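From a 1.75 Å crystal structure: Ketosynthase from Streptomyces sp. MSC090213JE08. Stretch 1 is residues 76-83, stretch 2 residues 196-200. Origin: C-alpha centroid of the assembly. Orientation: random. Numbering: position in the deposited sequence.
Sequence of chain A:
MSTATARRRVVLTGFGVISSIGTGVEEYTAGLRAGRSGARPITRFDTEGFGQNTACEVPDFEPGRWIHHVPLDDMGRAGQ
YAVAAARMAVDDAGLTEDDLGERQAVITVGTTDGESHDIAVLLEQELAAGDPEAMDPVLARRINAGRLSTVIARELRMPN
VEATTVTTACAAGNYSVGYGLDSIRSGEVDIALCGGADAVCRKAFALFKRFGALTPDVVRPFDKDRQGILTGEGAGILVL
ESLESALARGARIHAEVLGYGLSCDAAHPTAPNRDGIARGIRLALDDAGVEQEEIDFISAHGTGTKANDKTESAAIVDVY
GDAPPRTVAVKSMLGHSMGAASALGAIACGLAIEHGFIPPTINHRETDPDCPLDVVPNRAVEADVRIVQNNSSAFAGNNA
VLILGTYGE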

# COMPACT_ATOMS: atom_id res chain seq x y z
N GLY A 76 9.01 -11.35 8.78
CA GLY A 76 8.77 -12.58 8.13
C GLY A 76 9.52 -12.63 6.83
O GLY A 76 10.33 -11.77 6.50
N ARG A 77 9.21 -13.65 6.04
CA ARG A 77 9.92 -13.89 4.84
C ARG A 77 9.81 -12.70 3.87
O ARG A 77 10.76 -12.36 3.18
N ALA A 78 8.62 -12.10 3.74
CA ALA A 78 8.49 -11.07 2.75
C ALA A 78 9.42 -9.90 3.11
O ALA A 78 10.05 -9.31 2.22
N GLY A 79 9.44 -9.56 4.39
CA GLY A 79 10.28 -8.48 4.93
C GLY A 79 11.74 -8.79 4.70
O GLY A 79 12.50 -7.97 4.27
N GLN A 80 12.12 -10.05 4.91
CA GLN A 80 13.49 -10.43 4.65
C GLN A 80 13.81 -10.24 3.18
O GLN A 80 14.83 -9.68 2.83
N TYR A 81 12.91 -10.66 2.28
CA TYR A 81 13.21 -10.46 0.91
C TYR A 81 13.35 -8.99 0.57
O TYR A 81 14.24 -8.59 -0.24
N ALA A 82 12.50 -8.15 1.18
CA ALA A 82 12.47 -6.76 0.85
C ALA A 82 13.82 -6.13 1.22
O ALA A 82 14.45 -5.40 0.43
N VAL A 83 14.25 -6.48 2.43
CA VAL A 83 15.48 -5.92 3.02
C VAL A 83 16.68 -6.40 2.19
O VAL A 83 17.55 -5.60 1.82
N GLY A 196 8.65 -4.02 -4.49
CA GLY A 196 7.64 -4.87 -3.95
C GLY A 196 8.25 -6.17 -3.50
O GLY A 196 9.38 -6.49 -3.89
N ALA A 197 7.52 -6.84 -2.64
CA ALA A 197 7.97 -8.01 -1.93
C ALA A 197 6.76 -8.82 -1.52
O ALA A 197 5.76 -8.25 -1.11
N ASP A 198 6.87 -10.15 -1.61
CA ASP A 198 5.89 -11.01 -1.06
C ASP A 198 6.52 -12.38 -0.81
O ASP A 198 7.59 -12.65 -1.30
N ALA A 199 5.83 -13.19 -0.03
CA ALA A 199 6.30 -14.50 0.31
C ALA A 199 5.18 -15.49 0.06
O ALA A 199 4.04 -15.25 0.42
N VAL A 200 5.56 -16.65 -0.48
CA VAL A 200 4.62 -17.73 -0.70
C VAL A 200 3.93 -18.08 0.62
O VAL A 200 4.53 -18.15 1.71

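The helix of residues 77-83 lies against the strand of residues 196-198 and the residues that follow it. The two axes approach to 6.7 Å, with 146° between their N-to-C directions, so they run roughly antiparallel. That approach is short for a helix packed on a strand, and the contact is made mostly by alanines; the CA atoms of Ala78 and Asp198 are 4.6 Å apart. No hydrogen bond crosses the interface; the 240 Å² buried between the stretches, both sides summed, comes from van der Waals contacts.

The strand side presents two small bumps. The CA-to-CB bonds of Ala197 and Ala199 point toward the helix, while that of Asp198, between them, points away, the alternation expected of extended chain. Each methyl finds a separate seat. The CB of Ala197 settles beside the helix backbone, 3.6 Å from Ala78 O and 3.8 Å from Ala82 CB. Ala78 O is already engaged by Ala82 N at 2.9 Å in the helical i to i+4 pattern, so the methyl packs against a carbonyl whose hydrogen bond is made. Ala82 itself points sideways, and its methyl meets that of Ala197 from the flank.

The second bump, Ala199 CB, sits over the first turn of the helix. It lies 3.7 Å from Arg77 CB, 3.7 Å from Ala78 N and 4.0 Å from Ala78 CB, with Tyr81 CE2 more distant at 4.5 Å. These four atoms belong to three helix residues and outline a shallow pocket that a methyl can occupy.

The helix sends Arg77, Ala78 and Tyr81 toward the strand; of these the small methyl of Ala78 fits between the two strand methyls, and Ala78 CB reaches to 3.9 Å from Asp198 CA. Because the Asp198 side chain is directed to the other side, the backbone there is open to this methyl. The fit is thus interdigitated: one helix methyl between two from the other stretch.

Tyr81 adds the one aromatic surface. With chi1 at -67° (m) and chi2 at -22°, its ring extends along the opposing backbone so that Tyr81 CD2 lies 3.4 Å from Asp198 O. The oxygen is at the ring edge, near its plane. Ala199 CA, 4.4 Å from Tyr81 CE2, is approached obliquely.

The side-chain hydrogen bonds between residues of these stretches stay within one stretch. Arg77 starts toward the strand, but its chain (chi1 t, chi2 p, chi3 p) leads its end away; there Arg77 NH1 donates to Tyr81 OH at 2.9 Å, one helical turn on, with an N-H...acceptor angle of 135°. The hydroxyl is also hydrogen-bonded elsewhere in the structure. Asp198, its chi1 of -126° between wells, accepts from Ala199 N at Asp198 OD1 (3.2 Å, 140°), and both its carboxylate oxygens have partners elsewhere. Gln80 and Val83 are out of reach of the strand.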

# COMPACT_ATOMS: atom_id res chain seq x y z
CB ARG A 77 9.42 -15.21 4.25
CG ARG A 77 10.28 -15.72 3.11
CD ARG A 77 11.72 -16.04 3.51
NE ARG A 77 11.86 -17.41 3.99
CZ ARG A 77 12.37 -18.43 3.31
NH1 ARG A 77 12.76 -18.29 2.05
NH2 ARG A 77 12.50 -19.60 3.90
CB ALA A 78 7.07 -10.62 2.63
CB GLN A 80 13.80 -11.84 5.16
CG GLN A 80 13.62 -11.96 6.65
CD GLN A 80 13.80 -13.39 7.09
OE1 GLN A 80 14.35 -14.22 6.36
NE2 GLN A 80 13.42 -13.66 8.31
CB TYR A 81 12.11 -11.05 0.03
CG TYR A 81 11.96 -12.54 0.05
CD1 TYR A 81 12.98 -13.39 0.44
CD2 TYR A 81 10.80 -13.13 -0.43
CE1 TYR A 81 12.81 -14.76 0.43
CE2 TYR A 81 10.63 -14.50 -0.47
CZ TYR A 81 11.67 -15.32 -0.06
OH TYR A 81 11.56 -16.68 -0.05
CB ALA A 82 11.37 -6.10 1.62
CB VAL A 83 15.62 -6.29 4.51
CG1 VAL A 83 16.95 -5.85 5.08
CG2 VAL A 83 14.51 -5.70 5.37
CB ALA A 197 8.71 -7.61 -0.68
CB ASP A 198 4.72 -11.20 -2.01
CG ASP A 198 3.43 -10.85 -1.30
OD1 ASP A 198 3.15 -11.48 -0.22
OD2 ASP A 198 2.80 -9.92 -1.79
CB ALA A 199 6.73 -14.54 1.75
CB VAL A 200 5.30 -18.93 -1.38
CG1 VAL A 200 4.51 -20.22 -1.19
CG2 VAL A 200 5.54 -18.64 -2.85